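Local coordinates for protein endonuclease 2 (Arabidopsis thaliana, PDB 4CXP) that cleaves RNA and single-stranded DNA, and less readily double-stranded DNA, as a monomeric, glycosylated endonuclease dependent on divalent metal ions, at residues 182-185 and 186-189; 35-38 and 39-43; 229-232 and 233-237. All coordinates share one frame; numbering follows the deposited sequence.

Contact 1 (182-185 and 186-189); sequences KKNI and TTEW. With NAG (2-acetamido-2-deoxy-beta-D-glucopyranose), chain D.
W189 folds its indole back over N184 where helix 176-187 ends, a helix C-terminus that doubles as an N-glycosylation site: N184, I185 and T186 form the N-X-T sequon. The six-membered ring of W189 lies flat over the asparagine, with N184 CB 3.5 Å from the centroid of that W189 ring and only 7° off its normal, a CH-pi contact over the face. The first torsion of N184 (chi1 -79°) turns CG anti to the carbonyl carbon, and the chain leads from there to ND2, which is bonded to C1 of the N-acetylglucosamine. That sugar returns to the same indole at its edge, near the ring plane, where its acetamide O7 comes 3.2 Å from W189 CH2. I185 meets the ring obliquely, its CG1 4.0 Å from W189 CE3, and the same side chain also packs on A248 and V252 of helix 233-262. Replacing W189 by an alanine would probably strip the asparagine CB of its aromatic cover and leave the first sugar's acetamide without the ring edge it rests against. The backbone closes by sharing acceptors. N184 O takes both E188 N and W189 N, the latter nearly along the C=O axis. K183 O is likewise gripped twice by one residue: T187 N approaches in the carbonyl plane, while the hydroxyl T187 OG1 comes from above that plane, 3.0 Å from K183 O. One residue earlier, a water donates to K182 O at 2.7 Å and lies 3.0 Å from T186 OG1.

Contact 2 (35-38 and 39-43); sequences GDLS and SLCLW. With SO4 (sulfate ion), chain K.
D36 O and S39 N, joined by a 3.1 Å hydrogen bond, open a short run of i to i+3 backbone bonds that L40 N to L37 O continues and a weak, long C41 N to S38 O bond ends. The S39 hydroxyl reinforces the first of them. With chi1 at 73° its OG sits between the backbone N and the carbonyl carbon and reaches back 2.8 Å to D36 O in the plane of that carbonyl, whereas S39 N comes from above it, so two donors of one residue hold a single oxygen. On the D36 side chain, OD1 is met on its syn side by S38 OG at 2.7 Å, 27° out of the carboxylate plane, with a weak bond from S38 N beside it. Together these make a 3-10 turn in the loop between helix 19-28 and strand 60-62, one that carries half of a disulfide: C41 is bonded to C10 of helix 3-15, which also bears the zinc ligand H6. In the conformer described, C41 SG lies 3.8 Å from L37 CG, a contact left less certain by the second deposited conformer. A type I beta turn, L40 to W43, follows. W43 stands edge-to-face with F117, and its indole NE1 donates from the ring edge, near its plane, to sulfate O3 at 3.0 Å, with R46 and R50 holding the same anion.

Contact 3 (229-232 and 233-237); sequences DTLE and DEYFY
L231 and Y235 make an apolar, face-on contact at the junction where strand 230-231, an outer strand of the mixed sheet, passes through the single residue E232 into helix 233-262. In the conformer described (L231 is deposited in two), the leucine methyl CD1 sits over the middle of the phenol ring, 3.8 Å from the Y235 centroid and 2° off its normal, a CH-pi contact. Y235 CG is anti to the backbone N (chi1 -169°), which turns the ring toward L231, and L231 CD2 also reaches it, 4.0 Å from Y235 CD2. W146 and L153 pack on the same two side chains. E232 is the N-cap, and its carbonyl starts the helix: E232 O accepts from F236 N at 2.9 Å in a nearly straight bond. One water accepts from both E232 N and Y235 N, while a second accepts from D233 N at 3.1 Å and donates to E232 OE1, linking the N-cap carboxylate to the helix start. The phenol oxygen Y235 OH is hydrogen-bonded to A221 O and W157 NE1. With a methyl on its face and two polar ties at its hydroxyl, the ring is likely held in depth and direction.

How the contacts relate
All three contacts are local turns within the S1/P1 nuclease family region, none touches another, and each is partly buried. Contact 1 ends a helix and contact 3 begins one, each with a side chain laid over an aromatic face; contact 2 belongs to a loop and relies on serine hydroxyls, a carboxylate and a disulfide. Contact 1 carries a glycan at the surface while I185 packs inward, and contact 3 is exposed at its acidic helix start and buried at Y235. Contact 2 is nearest the chain centre, its C41 side chain about 9 Å from a zinc ion. Helix 233-262 begins in contact 3 and packs on contact 1; helix 3-15 touches contacts 1 and 2.

Contact 1 (182-185 and 186-189)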
loop_
_atom_site.group_PDB
_atom_site.type_symbol
_atom_site.label_atom_id
_atom_site.label_comp_id
_atom_site.label_asym_id
_atom_site.label_seq_id
_atom_site.Cartn_x
_atom_site.Cartn_y
_atom_site.Cartn_z
ATOM N N LYS A 182 3.309 15.170 4.079
ATOM C CA LYS A 182 3.575 16.068 2.959
ATOM C C LYS A 182 4.685 17.052 3.288
ATOM O O LYS A 182 5.567 17.319 2.470
ATOM C CB LYS A 182 2.301 16.798 2.549
ATOM C CG LYS A 182 1.297 15.903 1.850
ATOM C CD LYS A 182 -0.054 16.567 1.656
ATOM C CE LYS A 182 -0.064 17.637 0.606
ATOM N NZ LYS A 182 -1.469 18.129 0.592
ATOM N N LYS A 183 4.681 17.600 4.498
ATOM C CA LYS A 183 5.746 18.503 4.887
ATOM C C LYS A 183 7.094 17.797 4.879
ATOM O O LYS A 183 8.084 18.364 4.416
ATOM C CB LYS A 183 5.446 19.137 6.240
ATOM C CG LYS A 183 4.328 20.176 6.144
ATOM C CD LYS A 183 4.083 20.941 7.434
ATOM C CE LYS A 183 2.907 21.899 7.278
ATOM N NZ LYS A 183 1.604 21.180 7.226
ATOM N N ASN A 184 7.150 16.571 5.378
ATOM C CA ASN A 184 8.413 15.856 5.390
ATOM C C ASN A 184 8.890 15.444 3.994
ATOM O O ASN A 184 10.073 15.445 3.725
ATOM C CB ASN A 184 8.337 14.662 6.327
ATOM C CG ASN A 184 8.493 15.068 7.775
ATOM O OD1 ASN A 184 8.705 16.237 8.080
ATOM N ND2 ASN A 184 8.394 14.097 8.675
ATOM N N ILE A 185 7.957 15.125 3.106
ATOM C CA ILE A 185 8.295 14.858 1.702
ATOM C C ILE A 185 9.065 16.042 1.118
ATOM O O ILE A 185 10.027 15.862 0.381
ATOM C CB ILE A 185 7.028 14.516 0.910
ATOM C CG1 ILE A 185 6.597 13.079 1.236
ATOM C CG2 ILE A 185 7.210 14.743 -0.588
ATOM C CD1 ILE A 185 5.192 12.726 0.793
ATOM N N THR A 186 8.661 17.254 1.475
ATOM C CA THR A 186 9.305 18.471 1.006
ATOM C C THR A 186 10.609 18.794 1.727
ATOM O O THR A 186 11.589 19.156 1.071
ATOM C CB THR A 186 8.349 19.664 1.197
ATOM O OG1 THR A 186 7.140 19.392 0.490
ATOM C CG2 THR A 186 8.958 20.980 0.716
ATOM N N THR A 187 10.603 18.720 3.059
ATOM C CA THR A 187 11.666 19.315 3.892
ATOM C C THR A 187 12.681 18.345 4.485
ATOM O O THR A 187 13.775 18.757 4.864
ATOM C CB THR A 187 11.082 20.127 5.070
ATOM O OG1 THR A 187 10.445 19.249 6.008
ATOM C CG2 THR A 187 10.092 21.167 4.561
ATOM N N GLU A 188 12.313 17.076 4.613
ATOM C CA GLU A 188 13.179 16.075 5.243
ATOM C C GLU A 188 13.682 15.022 4.285
ATOM O O GLU A 188 14.786 14.512 4.435
ATOM C CB GLU A 188 12.427 15.377 6.386
ATOM C CG GLU A 188 12.029 16.289 7.533
ATOM C CD GLU A 188 13.209 16.912 8.248
ATOM O OE1 GLU A 188 14.264 16.263 8.342
ATOM O OE2 GLU A 188 13.058 18.043 8.752
ATOM N N TRP A 189 12.850 14.668 3.307
ATOM C CA TRP A 189 13.079 13.488 2.500
ATOM C C TRP A 189 13.280 13.782 1.023
ATOM O O TRP A 189 13.168 12.875 0.210
ATOM C CB TRP A 189 11.923 12.486 2.667
ATOM C CG TRP A 189 11.610 12.119 4.074
ATOM C CD1 TRP A 189 12.472 12.043 5.127
ATOM C CD2 TRP A 189 10.323 11.783 4.586
ATOM N NE1 TRP A 189 11.789 11.700 6.268
ATOM C CE2 TRP A 189 10.465 11.539 5.968
ATOM C CE3 TRP A 189 9.060 11.699 4.019
ATOM C CZ2 TRP A 189 9.401 11.191 6.772
ATOM C CZ3 TRP A 189 8.008 11.357 4.806
ATOM C CH2 TRP A 189 8.176 11.092 6.178
HETATM C C1 NAG D . 8.601 14.407 10.082
HETATM C C2 NAG D . 8.075 13.286 10.974
HETATM C C3 NAG D . 8.398 13.592 12.429
HETATM C C4 NAG D . 9.888 13.843 12.589
HETATM C C5 NAG D . 10.360 14.893 11.590
HETATM C C6 NAG D . 11.868 15.111 11.610
HETATM C C7 NAG D . 6.166 12.275 9.865
HETATM C C8 NAG D . 4.680 12.156 9.755
HETATM N N2 NAG D . 6.654 13.088 10.790
HETATM O O3 NAG D . 7.967 12.520 13.246
HETATM O O4 NAG D . 10.123 14.274 13.915
HETATM O O5 NAG D . 10.005 14.489 10.278
HETATM O O6 NAG D . 12.542 13.904 11.335
HETATM O O7 NAG D . 6.895 11.667 9.068
HETATM O O HOH W 1 4.836 17.648 -0.138
#

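Contact 2 (35-38 and 39-43)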
loop_
_atom_site.group_PDB
_atom_site.type_symbol
_atom_site.label_atom_id
_atom_site.label_comp_id
_atom_site.label_asym_id
_atom_site.label_seq_id
_atom_site.Cartn_x
_atom_site.Cartn_y
_atom_site.Cartn_z
ATOM N N GLY A 35 -14.750 13.997 -7.246
ATOM C CA GLY A 35 -13.412 14.351 -7.672
ATOM C C GLY A 35 -12.279 13.802 -6.823
ATOM O O GLY A 35 -11.114 14.038 -7.141
ATOM N N ASP A 36 -12.598 13.077 -5.747
ATOM C CA ASP A 36 -11.623 12.689 -4.721
ATOM C C ASP A 36 -11.254 11.217 -4.859
ATOM O O ASP A 36 -12.041 10.341 -4.528
ATOM C CB ASP A 36 -12.252 12.999 -3.356
ATOM C CG ASP A 36 -11.343 12.742 -2.190
ATOM O OD1 ASP A 36 -10.230 12.233 -2.363
ATOM O OD2 ASP A 36 -11.766 13.043 -1.054
ATOM N N LEU A 37 -10.045 10.953 -5.327
ATOM C CA LEU A 37 -9.574 9.596 -5.509
ATOM C C LEU A 37 -9.632 8.822 -4.186
ATOM O O LEU A 37 -9.983 7.641 -4.156
ATOM C CB LEU A 37 -8.141 9.615 -6.059
ATOM C CG LEU A 37 -7.471 8.250 -6.248
ATOM C CD1 LEU A 37 -8.220 7.355 -7.240
ATOM C CD2 LEU A 37 -6.038 8.472 -6.688
ATOM N N SER A 38 -9.260 9.479 -3.093
ATOM C CA SER A 38 -9.227 8.836 -1.795
ATOM C C SER A 38 -10.573 8.334 -1.322
ATOM O O SER A 38 -10.617 7.434 -0.517
ATOM C CB SER A 38 -8.573 9.742 -0.755
ATOM O OG SER A 38 -9.434 10.750 -0.297
ATOM N N SER A 39 -11.665 8.829 -1.876
ATOM C CA SER A 39 -12.981 8.336 -1.488
ATOM C C SER A 39 -13.244 6.917 -1.985
ATOM O O SER A 39 -14.145 6.275 -1.500
ATOM C CB SER A 39 -14.070 9.260 -1.970
ATOM O OG SER A 39 -14.240 9.158 -3.353
ATOM N N LEU A 40 -12.434 6.427 -2.927
ATOM C CA LEU A 40 -12.611 5.097 -3.511
ATOM C C LEU A 40 -11.361 4.215 -3.403
ATOM O O LEU A 40 -11.264 3.180 -4.035
ATOM C CB LEU A 40 -13.014 5.222 -4.969
ATOM C CG LEU A 40 -14.468 5.629 -5.168
ATOM C CD1 LEU A 40 -14.696 5.991 -6.624
ATOM C CD2 LEU A 40 -15.425 4.511 -4.751
ATOM N N CYS A 41 -10.429 4.609 -2.557
ATOM C CA CYS A 41 -9.188 3.810 -2.513
ATOM C C CYS A 41 -9.304 2.531 -1.681
ATOM O O CYS A 41 -8.340 1.782 -1.638
ATOM C CB CYS A 41 -7.947 4.652 -2.152
ATOM S SG CYS A 41 -7.402 5.593 -3.602
ATOM N N LEU A 42 -10.485 2.237 -1.139
ATOM C CA LEU A 42 -10.808 0.925 -0.551
ATOM C C LEU A 42 -11.767 0.101 -1.418
ATOM O O LEU A 42 -12.095 -1.031 -1.062
ATOM C CB LEU A 42 -11.367 1.060 0.877
ATOM C CG LEU A 42 -10.830 0.095 1.936
ATOM C CD1 LEU A 42 -9.345 0.187 2.157
ATOM C CD2 LEU A 42 -11.569 0.339 3.240
ATOM N N TRP A 43 -12.167 0.625 -2.572
ATOM C CA TRP A 43 -13.086 -0.098 -3.441
ATOM C C TRP A 43 -12.577 -1.499 -3.745
ATOM O O TRP A 43 -13.341 -2.455 -3.705
ATOM C CB TRP A 43 -13.319 0.679 -4.743
ATOM C CG TRP A 43 -14.105 -0.075 -5.756
ATOM C CD1 TRP A 43 -15.460 -0.139 -5.867
ATOM C CD2 TRP A 43 -13.576 -0.884 -6.816
ATOM N NE1 TRP A 43 -15.814 -0.945 -6.914
ATOM C CE2 TRP A 43 -14.678 -1.411 -7.521
ATOM C CE3 TRP A 43 -12.287 -1.202 -7.244
ATOM C CZ2 TRP A 43 -14.531 -2.246 -8.609
ATOM C CZ3 TRP A 43 -12.138 -2.057 -8.314
ATOM C CH2 TRP A 43 -13.257 -2.558 -8.996
HETATM S S SO4 K . -19.563 -0.959 -6.095
HETATM O O1 SO4 K . -18.757 -1.498 -4.993
HETATM O O2 SO4 K . -20.703 -1.874 -6.330
HETATM O O3 SO4 K . -18.764 -0.846 -7.326
HETATM O O4 SO4 K . -20.077 0.376 -5.725
#

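Contact 3 (229-232 and 233-237)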
loop_
_atom_site.group_PDB
_atom_site.type_symbol
_atom_site.label_atom_id
_atom_site.label_comp_id
_atom_site.label_asym_id
_atom_site.label_seq_id
_atom_site.Cartn_x
_atom_site.Cartn_y
_atom_site.Cartn_z
ATOM N N ASP A 229 2.527 -11.987 22.791
ATOM C CA ASP A 229 3.134 -10.741 23.264
ATOM C C ASP A 229 2.105 -9.621 23.350
ATOM O O ASP A 229 1.096 -9.642 22.638
ATOM C CB ASP A 229 4.248 -10.271 22.315
ATOM C CG ASP A 229 5.546 -11.054 22.440
ATOM O OD1 ASP A 229 5.696 -11.856 23.387
ATOM O OD2 ASP A 229 6.427 -10.807 21.567
ATOM N N THR A 230 2.391 -8.640 24.200
ATOM C CA THR A 230 1.683 -7.363 24.196
ATOM C C THR A 230 2.579 -6.347 23.505
ATOM O O THR A 230 3.687 -6.050 23.960
ATOM C CB THR A 230 1.324 -6.886 25.612
ATOM O OG1 THR A 230 0.349 -7.770 26.163
ATOM C CG2 THR A 230 0.756 -5.485 25.580
ATOM N N LEU A 231 2.071 -5.820 22.405
ATOM C CA LEU A 231 2.729 -4.748 21.679
ATOM C C LEU A 231 2.063 -3.449 22.094
ATOM O O LEU A 231 0.837 -3.306 22.015
ATOM C CB LEU A 231 2.622 -4.959 20.175
ATOM C CG LEU A 231 3.229 -6.278 19.691
ATOM C CD1 LEU A 231 3.211 -6.294 18.167
ATOM C CD2 LEU A 231 4.615 -6.582 20.247
ATOM N N GLU A 232 2.873 -2.512 22.569
ATOM C CA GLU A 232 2.352 -1.272 23.119
ATOM C C GLU A 232 3.350 -0.156 22.822
ATOM O O GLU A 232 3.861 -0.124 21.712
ATOM C CB GLU A 232 1.934 -1.449 24.568
ATOM C CG GLU A 232 2.987 -2.000 25.483
ATOM C CD GLU A 232 2.455 -2.235 26.885
ATOM O OE1 GLU A 232 1.628 -1.408 27.341
ATOM O OE2 GLU A 232 2.864 -3.239 27.524
ATOM N N ASP A 233 3.621 0.783 23.732
ATOM C CA ASP A 233 4.381 1.975 23.352
ATOM C C ASP A 233 5.732 1.667 22.703
ATOM O O ASP A 233 6.096 2.310 21.723
ATOM C CB ASP A 233 4.601 2.917 24.541
ATOM C CG ASP A 233 3.437 3.858 24.811
ATOM O OD1 ASP A 233 2.426 3.835 24.086
ATOM O OD2 ASP A 233 3.567 4.655 25.768
ATOM N N GLU A 234 6.511 0.728 23.233
ATOM C CA GLU A 234 7.841 0.506 22.681
ATOM C C GLU A 234 7.744 0.131 21.199
ATOM O O GLU A 234 8.475 0.668 20.357
ATOM C CB GLU A 234 8.583 -0.570 23.462
ATOM C CG GLU A 234 9.986 -0.840 22.982
ATOM C CD GLU A 234 10.637 -1.948 23.783
ATOM O OE1 GLU A 234 10.394 -3.132 23.470
ATOM O OE2 GLU A 234 11.374 -1.633 24.731
ATOM N N TYR A 235 6.861 -0.796 20.880
ATOM C CA TYR A 235 6.679 -1.224 19.496
ATOM C C TYR A 235 6.089 -0.095 18.654
ATOM O O TYR A 235 6.527 0.154 17.542
ATOM C CB TYR A 235 5.810 -2.477 19.448
ATOM C CG TYR A 235 5.759 -3.165 18.096
ATOM C CD1 TYR A 235 4.842 -2.800 17.117
ATOM C CD2 TYR A 235 6.643 -4.198 17.795
ATOM C CE1 TYR A 235 4.791 -3.451 15.915
ATOM C CE2 TYR A 235 6.605 -4.856 16.576
ATOM C CZ TYR A 235 5.658 -4.491 15.648
ATOM O OH TYR A 235 5.550 -5.116 14.437
ATOM N N PHE A 236 5.070 0.570 19.179
ATOM C CA PHE A 236 4.423 1.668 18.501
ATOM C C PHE A 236 5.409 2.740 18.080
ATOM O O PHE A 236 5.477 3.102 16.906
ATOM C CB PHE A 236 3.327 2.236 19.407
ATOM C CG PHE A 236 2.665 3.472 18.862
ATOM C CD1 PHE A 236 1.801 3.408 17.794
ATOM C CD2 PHE A 236 2.923 4.708 19.424
ATOM C CE1 PHE A 236 1.178 4.544 17.312
ATOM C CE2 PHE A 236 2.318 5.845 18.951
ATOM C CZ PHE A 236 1.440 5.770 17.885
ATOM N N TYR A 237 6.155 3.300 19.025
ATOM C CA TYR A 237 7.025 4.421 18.698
ATOM C C TYR A 237 8.166 4.009 17.794
ATOM O O TYR A 237 8.608 4.786 16.961
ATOM C CB TYR A 237 7.555 5.099 19.960
ATOM C CG TYR A 237 6.512 5.878 20.710
ATOM C CD1 TYR A 237 5.909 6.962 20.141
ATOM C CD2 TYR A 237 6.178 5.537 22.008
ATOM C CE1 TYR A 237 4.962 7.682 20.844
ATOM C CE2 TYR A 237 5.245 6.248 22.719
ATOM C CZ TYR A 237 4.624 7.315 22.126
ATOM O OH TYR A 237 3.691 8.052 22.819
HETATM O O HOH W 2 5.731 -2.747 22.911
HETATM O O HOH W 3 2.584 1.176 26.579
#